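Local coordinates for protein alpha-galactosidase 1 (Saccharomyces cerevisiae, PDB 3LRK) that hydrolyses terminal, non-reducing alpha-D-galactose residues from alpha-D-galactosides such as galactose oligosaccharides, galactomannans and galactolipids, at residues D58-Y66 / Y304-I313; M345-Q355 / T371-D379. The protein carries 1 engineered substitution. All coordinates share one frame; numbering follows the deposited sequence.

Contact 1 (D58-Y66 / Y304-I313). With NAG (2-acetamido-2-deoxy-beta-D-glucopyranose), chain C.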
# COMPACT_ATOMS: atom_id res chain seq x y z
N ASP A 58 9.92 -32.95 -35.07
CA ASP A 58 9.92 -32.99 -36.55
C ASP A 58 9.95 -31.60 -37.19
O ASP A 58 10.56 -31.42 -38.25
CB ASP A 58 8.73 -33.81 -37.09
CG ASP A 58 8.82 -35.28 -36.76
OD1 ASP A 58 9.94 -35.78 -36.46
OD2 ASP A 58 7.77 -35.96 -36.79
N LEU A 59 9.33 -30.62 -36.53
CA LEU A 59 9.40 -29.22 -37.00
C LEU A 59 10.77 -28.57 -36.77
O LEU A 59 11.00 -27.43 -37.18
CB LEU A 59 8.29 -28.36 -36.37
CG LEU A 59 6.83 -28.73 -36.70
CD1 LEU A 59 5.86 -27.85 -35.91
CD2 LEU A 59 6.52 -28.68 -38.21
N GLY A 60 11.68 -29.29 -36.11
CA GLY A 60 13.03 -28.79 -35.86
C GLY A 60 13.06 -27.77 -34.73
O GLY A 60 14.06 -27.10 -34.51
N LEU A 61 11.93 -27.65 -34.02
CA LEU A 61 11.82 -26.71 -32.90
C LEU A 61 12.54 -27.22 -31.66
O LEU A 61 13.14 -26.42 -30.92
CB LEU A 61 10.35 -26.40 -32.61
CG LEU A 61 9.66 -25.49 -33.64
CD1 LEU A 61 8.20 -25.28 -33.29
CD2 LEU A 61 10.38 -24.15 -33.79
N LYS A 62 12.52 -28.53 -31.45
CA LYS A 62 13.29 -29.17 -30.37
C LYS A 62 14.77 -28.80 -30.47
O LYS A 62 15.38 -28.37 -29.48
CB LYS A 62 13.12 -30.69 -30.40
CG LYS A 62 13.92 -31.44 -29.32
CD LYS A 62 13.91 -32.96 -29.55
CE LYS A 62 14.95 -33.38 -30.59
NZ LYS A 62 14.80 -34.81 -30.99
N ASP A 63 15.35 -28.94 -31.66
CA ASP A 63 16.78 -28.67 -31.83
C ASP A 63 17.12 -27.18 -31.89
O ASP A 63 18.30 -26.82 -31.99
CB ASP A 63 17.35 -29.45 -33.01
CG ASP A 63 17.40 -30.94 -32.75
OD1 ASP A 63 18.08 -31.36 -31.80
OD2 ASP A 63 16.76 -31.71 -33.51
N MET A 64 16.10 -26.32 -31.82
CA MET A 64 16.32 -24.88 -31.63
C MET A 64 16.42 -24.54 -30.14
O MET A 64 16.84 -23.44 -29.76
CB MET A 64 15.23 -24.04 -32.29
CG MET A 64 15.14 -24.20 -33.81
SD MET A 64 14.36 -22.80 -34.64
CE MET A 64 15.65 -21.56 -34.46
N GLY A 65 16.02 -25.48 -29.29
CA GLY A 65 16.15 -25.33 -27.86
C GLY A 65 14.86 -25.55 -27.11
O GLY A 65 14.87 -25.63 -25.88
N TYR A 66 13.74 -25.66 -27.84
CA TYR A 66 12.42 -25.91 -27.23
C TYR A 66 12.31 -27.36 -26.74
O TYR A 66 11.68 -28.21 -27.38
CB TYR A 66 11.28 -25.60 -28.20
CG TYR A 66 11.16 -24.16 -28.66
CD1 TYR A 66 10.48 -23.21 -27.88
CD2 TYR A 66 11.69 -23.75 -29.88
CE1 TYR A 66 10.35 -21.87 -28.33
CE2 TYR A 66 11.57 -22.43 -30.33
CZ TYR A 66 10.90 -21.49 -29.55
OH TYR A 66 10.77 -20.20 -30.02
N TYR A 304 4.55 -20.13 -36.80
CA TYR A 304 5.69 -21.06 -36.86
C TYR A 304 7.02 -20.36 -37.16
O TYR A 304 8.01 -20.64 -36.50
CB TYR A 304 5.42 -22.19 -37.87
CG TYR A 304 6.58 -23.13 -38.11
CD1 TYR A 304 7.18 -23.85 -37.06
CD2 TYR A 304 7.05 -23.35 -39.41
CE1 TYR A 304 8.24 -24.72 -37.30
CE2 TYR A 304 8.09 -24.21 -39.65
CZ TYR A 304 8.69 -24.90 -38.61
OH TYR A 304 9.74 -25.75 -38.92
N SER A 305 7.04 -19.45 -38.13
CA SER A 305 8.31 -18.78 -38.47
C SER A 305 8.72 -17.74 -37.42
O SER A 305 9.89 -17.35 -37.35
CB SER A 305 8.26 -18.16 -39.86
OG SER A 305 7.31 -17.13 -39.93
N ILE A 306 7.76 -17.28 -36.62
CA ILE A 306 8.09 -16.44 -35.46
C ILE A 306 8.84 -17.29 -34.41
O ILE A 306 9.96 -16.94 -34.01
CB ILE A 306 6.84 -15.71 -34.90
CG1 ILE A 306 6.45 -14.58 -35.87
CG2 ILE A 306 7.11 -15.13 -33.49
CD1 ILE A 306 5.05 -14.07 -35.72
N TYR A 307 8.26 -18.42 -34.02
CA TYR A 307 8.89 -19.34 -33.06
C TYR A 307 10.26 -19.85 -33.53
O TYR A 307 11.08 -20.26 -32.72
CB TYR A 307 8.01 -20.56 -32.82
CG TYR A 307 6.86 -20.35 -31.86
CD1 TYR A 307 5.55 -20.60 -32.26
CD2 TYR A 307 7.09 -19.91 -30.54
CE1 TYR A 307 4.48 -20.41 -31.38
CE2 TYR A 307 6.02 -19.72 -29.65
CZ TYR A 307 4.73 -19.98 -30.08
OH TYR A 307 3.69 -19.79 -29.20
N SER A 308 10.47 -19.84 -34.85
CA SER A 308 11.68 -20.42 -35.42
C SER A 308 12.74 -19.38 -35.78
O SER A 308 13.76 -19.72 -36.38
CB SER A 308 11.32 -21.28 -36.65
OG SER A 308 11.09 -20.46 -37.78
N GLN A 309 12.53 -18.12 -35.39
CA GLN A 309 13.51 -17.06 -35.68
C GLN A 309 14.76 -17.19 -34.79
O GLN A 309 14.80 -16.68 -33.66
CB GLN A 309 12.88 -15.67 -35.60
CG GLN A 309 13.78 -14.51 -36.12
CD GLN A 309 13.91 -14.47 -37.65
OE1 GLN A 309 13.43 -15.37 -38.35
NE2 GLN A 309 14.54 -13.43 -38.17
N ALA A 310 15.77 -17.85 -35.34
CA ALA A 310 17.03 -18.13 -34.64
C ALA A 310 17.70 -16.88 -34.08
O ALA A 310 18.26 -16.92 -32.99
CB ALA A 310 17.99 -18.88 -35.56
N SER A 311 17.63 -15.79 -34.83
CA SER A 311 18.23 -14.50 -34.48
C SER A 311 17.66 -13.95 -33.17
O SER A 311 18.38 -13.37 -32.35
CB SER A 311 17.93 -13.51 -35.60
OG SER A 311 18.96 -12.55 -35.68
N VAL A 312 16.35 -14.11 -33.00
CA VAL A 312 15.67 -13.60 -31.81
C VAL A 312 15.90 -14.52 -30.60
O VAL A 312 16.12 -14.03 -29.48
CB VAL A 312 14.17 -13.35 -32.10
CG1 VAL A 312 13.40 -12.98 -30.84
CG2 VAL A 312 14.01 -12.25 -33.16
N ILE A 313 15.87 -15.83 -30.82
CA ILE A 313 16.20 -16.82 -29.79
C ILE A 313 17.64 -16.64 -29.26
O ILE A 313 17.90 -16.79 -28.06
CB ILE A 313 15.99 -18.27 -30.29
CG1 ILE A 313 14.53 -18.50 -30.70
CG2 ILE A 313 16.43 -19.31 -29.23
CD1 ILE A 313 14.27 -19.83 -31.45
C1 NAG C . 20.25 -31.36 -35.15
C2 NAG C . 19.33 -32.39 -35.82
C3 NAG C . 19.21 -33.71 -35.05
C4 NAG C . 20.51 -34.22 -34.41
C5 NAG C . 21.53 -33.11 -34.10
C6 NAG C . 22.95 -33.68 -34.17
C7 NAG C . 17.56 -31.41 -37.17
C8 NAG C . 16.08 -31.21 -37.30
N2 NAG C . 18.00 -31.84 -36.00
O3 NAG C . 18.71 -34.70 -35.91
O4 NAG C . 20.17 -34.86 -33.19
O5 NAG C . 21.49 -31.99 -34.98
O6 NAG C . 23.80 -32.89 -33.38
O7 NAG C . 18.31 -31.17 -38.12

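Contact 2 (M345-Q355 / T371-D379)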
# COMPACT_ATOMS: atom_id res chain seq x y z
N MET A 345 11.17 2.48 -26.14
CA MET A 345 12.48 2.07 -26.59
C MET A 345 13.15 1.23 -25.51
O MET A 345 13.16 1.62 -24.34
CB MET A 345 13.35 3.28 -26.88
CG MET A 345 14.42 3.02 -27.90
SD MET A 345 15.99 3.78 -27.49
CE MET A 345 16.69 2.39 -26.64
N TRP A 346 13.69 0.09 -25.91
CA TRP A 346 14.45 -0.77 -25.01
C TRP A 346 15.84 -0.97 -25.58
O TRP A 346 16.05 -0.90 -26.79
CB TRP A 346 13.76 -2.13 -24.82
CG TRP A 346 12.41 -2.11 -24.14
CD1 TRP A 346 11.26 -1.53 -24.60
CD2 TRP A 346 12.05 -2.75 -22.90
NE1 TRP A 346 10.23 -1.75 -23.72
CE2 TRP A 346 10.68 -2.51 -22.68
CE3 TRP A 346 12.76 -3.52 -21.96
CZ2 TRP A 346 10.01 -2.98 -21.54
CZ3 TRP A 346 12.09 -4.00 -20.83
CH2 TRP A 346 10.73 -3.72 -20.63
N SER A 347 16.79 -1.22 -24.69
CA SER A 347 18.19 -1.43 -25.06
C SER A 347 18.84 -2.31 -24.00
O SER A 347 18.51 -2.21 -22.82
CB SER A 347 18.93 -0.10 -25.17
OG SER A 347 20.28 -0.28 -25.55
N GLY A 348 19.75 -3.18 -24.43
CA GLY A 348 20.44 -4.09 -23.52
C GLY A 348 21.75 -4.62 -24.06
O GLY A 348 21.89 -4.81 -25.28
N PRO A 349 22.71 -4.89 -23.16
CA PRO A 349 24.01 -5.41 -23.57
C PRO A 349 23.95 -6.88 -23.94
O PRO A 349 23.08 -7.61 -23.46
CB PRO A 349 24.87 -5.23 -22.32
CG PRO A 349 23.90 -5.26 -21.18
CD PRO A 349 22.63 -4.67 -21.70
N LEU A 350 24.88 -7.30 -24.80
CA LEU A 350 25.01 -8.69 -25.21
C LEU A 350 26.43 -9.13 -24.93
O LEU A 350 27.36 -8.32 -25.02
CB LEU A 350 24.68 -8.86 -26.69
CG LEU A 350 23.23 -8.58 -27.10
CD1 LEU A 350 23.11 -8.39 -28.61
CD2 LEU A 350 22.29 -9.69 -26.60
N ASP A 351 26.59 -10.41 -24.61
CA ASP A 351 27.86 -10.91 -24.10
C ASP A 351 29.07 -10.67 -25.01
O ASP A 351 30.17 -10.42 -24.51
CB ASP A 351 27.76 -12.39 -23.76
CG ASP A 351 28.89 -12.85 -22.86
OD1 ASP A 351 29.66 -13.73 -23.29
OD2 ASP A 351 29.01 -12.33 -21.73
N ASN A 352 28.87 -10.72 -26.32
CA ASN A 352 29.97 -10.50 -27.29
C ASN A 352 30.33 -9.03 -27.53
O ASN A 352 31.22 -8.71 -28.33
CB ASN A 352 29.70 -11.22 -28.62
CG ASN A 352 28.65 -10.51 -29.48
OD1 ASN A 352 27.88 -9.68 -29.00
ND2 ASN A 352 28.60 -10.86 -30.76
N GLY A 353 29.62 -8.13 -26.84
CA GLY A 353 29.85 -6.70 -26.95
C GLY A 353 28.83 -5.96 -27.80
O GLY A 353 28.84 -4.73 -27.85
N ASP A 354 27.95 -6.70 -28.47
CA ASP A 354 26.88 -6.11 -29.25
C ASP A 354 25.79 -5.52 -28.33
O ASP A 354 25.85 -5.68 -27.12
CB ASP A 354 26.27 -7.15 -30.22
CG ASP A 354 27.27 -7.67 -31.25
OD1 ASP A 354 28.38 -7.10 -31.41
OD2 ASP A 354 26.95 -8.67 -31.93
N GLN A 355 24.83 -4.82 -28.92
CA GLN A 355 23.69 -4.24 -28.19
C GLN A 355 22.40 -4.64 -28.88
O GLN A 355 22.34 -4.62 -30.11
CB GLN A 355 23.82 -2.71 -28.16
CG GLN A 355 22.95 -1.98 -27.09
CD GLN A 355 23.49 -2.10 -25.66
OE1 GLN A 355 22.83 -1.69 -24.70
NE2 GLN A 355 24.69 -2.65 -25.52
N THR A 371 15.94 6.97 -32.65
CA THR A 371 16.82 7.06 -31.50
C THR A 371 18.24 7.45 -31.93
O THR A 371 18.51 7.64 -33.12
CB THR A 371 16.80 5.76 -30.65
OG1 THR A 371 17.52 5.97 -29.43
CG2 THR A 371 17.40 4.57 -31.41
N THR A 372 19.13 7.59 -30.95
CA THR A 372 20.53 7.96 -31.17
C THR A 372 21.40 7.02 -30.36
O THR A 372 20.90 6.28 -29.52
CB THR A 372 20.81 9.40 -30.66
OG1 THR A 372 20.61 9.46 -29.25
CG2 THR A 372 19.89 10.44 -31.33
N LEU A 373 22.72 7.06 -30.60
CA LEU A 373 23.67 6.28 -29.80
C LEU A 373 23.64 6.65 -28.32
O LEU A 373 23.86 5.78 -27.46
CB LEU A 373 25.10 6.44 -30.34
CG LEU A 373 25.46 5.86 -31.71
CD1 LEU A 373 26.89 6.24 -32.08
CD2 LEU A 373 25.27 4.34 -31.75
N GLU A 374 23.38 7.92 -28.02
CA GLU A 374 23.30 8.40 -26.63
C GLU A 374 22.18 7.71 -25.86
O GLU A 374 22.38 7.32 -24.71
CB GLU A 374 23.14 9.93 -26.57
CG GLU A 374 24.31 10.71 -27.18
CD GLU A 374 24.24 12.22 -26.92
OE1 GLU A 374 23.24 12.69 -26.33
OE2 GLU A 374 25.20 12.93 -27.29
N GLU A 375 21.02 7.54 -26.51
CA GLU A 375 19.87 6.84 -25.92
C GLU A 375 20.08 5.34 -25.85
O GLU A 375 19.76 4.71 -24.84
CB GLU A 375 18.59 7.13 -26.70
CG GLU A 375 18.06 8.54 -26.61
CD GLU A 375 16.62 8.64 -27.07
OE1 GLU A 375 16.22 7.87 -27.97
OE2 GLU A 375 15.89 9.50 -26.53
N ILE A 376 20.58 4.76 -26.95
CA ILE A 376 20.88 3.33 -27.01
C ILE A 376 21.88 2.92 -25.92
O ILE A 376 21.64 1.97 -25.17
CB ILE A 376 21.43 2.91 -28.40
CG1 ILE A 376 20.32 3.00 -29.45
CG2 ILE A 376 22.04 1.52 -28.35
CD1 ILE A 376 20.82 3.03 -30.90
N PHE A 377 22.98 3.66 -25.83
CA PHE A 377 24.00 3.39 -24.83
C PHE A 377 23.80 4.31 -23.63
O PHE A 377 24.63 5.17 -23.30
CB PHE A 377 25.39 3.46 -25.45
CG PHE A 377 25.61 2.43 -26.53
CD1 PHE A 377 25.51 2.77 -27.87
CD2 PHE A 377 25.88 1.10 -26.19
CE1 PHE A 377 25.70 1.80 -28.87
CE2 PHE A 377 26.07 0.13 -27.17
CZ PHE A 377 25.98 0.48 -28.51
N PHE A 378 22.66 4.06 -22.98
CA PHE A 378 22.06 4.88 -21.93
C PHE A 378 22.92 5.10 -20.68
O PHE A 378 22.74 6.11 -20.00
CB PHE A 378 20.68 4.30 -21.54
CG PHE A 378 20.72 2.82 -21.21
CD1 PHE A 378 21.02 2.39 -19.92
CD2 PHE A 378 20.46 1.86 -22.18
CE1 PHE A 378 21.08 1.02 -19.61
CE2 PHE A 378 20.51 0.49 -21.88
CZ PHE A 378 20.81 0.07 -20.60
N ASP A 379 23.81 4.17 -20.35
CA ASP A 379 24.72 4.34 -19.21
C ASP A 379 26.16 4.71 -19.61
O ASP A 379 27.07 4.62 -18.79
CB ASP A 379 24.72 3.11 -18.29
CG ASP A 379 23.39 2.91 -17.55
OD1 ASP A 379 22.56 3.85 -17.49
OD2 ASP A 379 23.18 1.80 -17.03

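Contact 1 (D58-Y66 / Y304-I313)
Leu59 meets Tyr304 in the turn of a TIM barrel where helix 46-58 gives way to strand 68-70 and the chain faces helices 301-307 and 310-316. The Tyr304 hydroxyl donates to the Leu59 carbonyl, OH to O 2.7 Å, lying in the carbonyl plane on a lone pair. The same oxygen lies at the edge of the phenol ring, in its plane, and Leu59 CB rests 3.8 Å from Tyr304 CE1. A phenylalanine in place of Tyr304 would probably keep much of the ring packing but leave the buried Leu59 carbonyl without this donor at the end of its helix. Gly60 follows at positive phi and closes that helix in a Schellman motif. Leu61 sets CG and both methyls near Tyr304 CE1, and CD2 also reaches Ser308 CB. Its carbonyl O accepts from Met64 N and Tyr66 N, which arrive from opposite faces of its plane and hold the turn together. Further along the turn, Asp63 OD2 accepts from N2 of a glycan NAG at 2.8 Å (N-H...O 162°), while its OD1 is bonded to Thr424. Met64 bends at chi3 (71°), which carries CE over to Ala310 CB and Ile313 CD1, each 3.7 Å away; its sulphur lies 3.9 Å from Ser308 CB. Tyr66 ends the segment between strand 290-292 and helix 273-285, touching Ile292 and Phe280. Its ring passes Ile313 CD1 obliquely, and its hydroxyl donates to a lone pair of the last helical carbonyl before Ser308, OH to Tyr307 O 2.7 Å, at a C=O...O angle of 125°.

Contact 2 (M345-Q355 / T371-D379)
Ser347 points its hydroxyl at the end of helix 373-376: OG lies 2.7 Å from Ile376 O and 3.0 Å from Gln355 OE1, and its one proton could serve either acceptor. That OG stands anti to the backbone N (chi1 -179°), which directs it across to the helix while CB stays 3.7 Å from Phe378 CE2. OG itself lies in the plane of the Phe378 ring, at its edge. Gln355 and Phe377 run past each other in opposite directions, with amide and ring planes 53° apart; NE2 comes within 3.5 Å of Phe377 CE2. A bend at chi2 (76°) turns the Gln355 amide back toward Ser347, and its CG packs on Ile376 CG2 at 3.8 Å. This methyl also covers one face of the Phe377 ring, toward the rim. Within the C-terminal beta-sandwich domain, Ser347 and Gln355 belong to neighbouring antiparallel strands, 342-349 and 355-361, joined by a type I turn from Leu350 to Gly353; the short helix packs beside them through Ile376, and Phe377 leaves it as the centre of an inverse gamma turn. At the other end Met345 crosses Thr371 at about a right angle, SD to OG1 3.3 Å. The Thr371 hydroxyl donates to the anti lone pair of Glu375 OE1 at 2.7 Å, and that oxygen also accepts from Trp328 NE1.

Both contacts are largely buried, but the centre of contact 1 lies about 13 Å from that of the chain and the centre of contact 2 about 22 Å, in different domains; their nearest atoms are about 8 Å apart and they do not touch. Contact 1 joins residues 238 positions apart within the barrel domain, whereas contact 2 closes a local interval of 16 in the sandwich. In both, side-chain hydroxyls meet backbone carbonyls near helix ends, yet the two tyrosine donors of contact 1 are settled, while the serine proton of contact 2 has two acceptors within reach and is not assigned to either. Contact 2 also borders a second subunit, where Phe378 packs on Arg220 of that neighbour; no other chain touches contact 1.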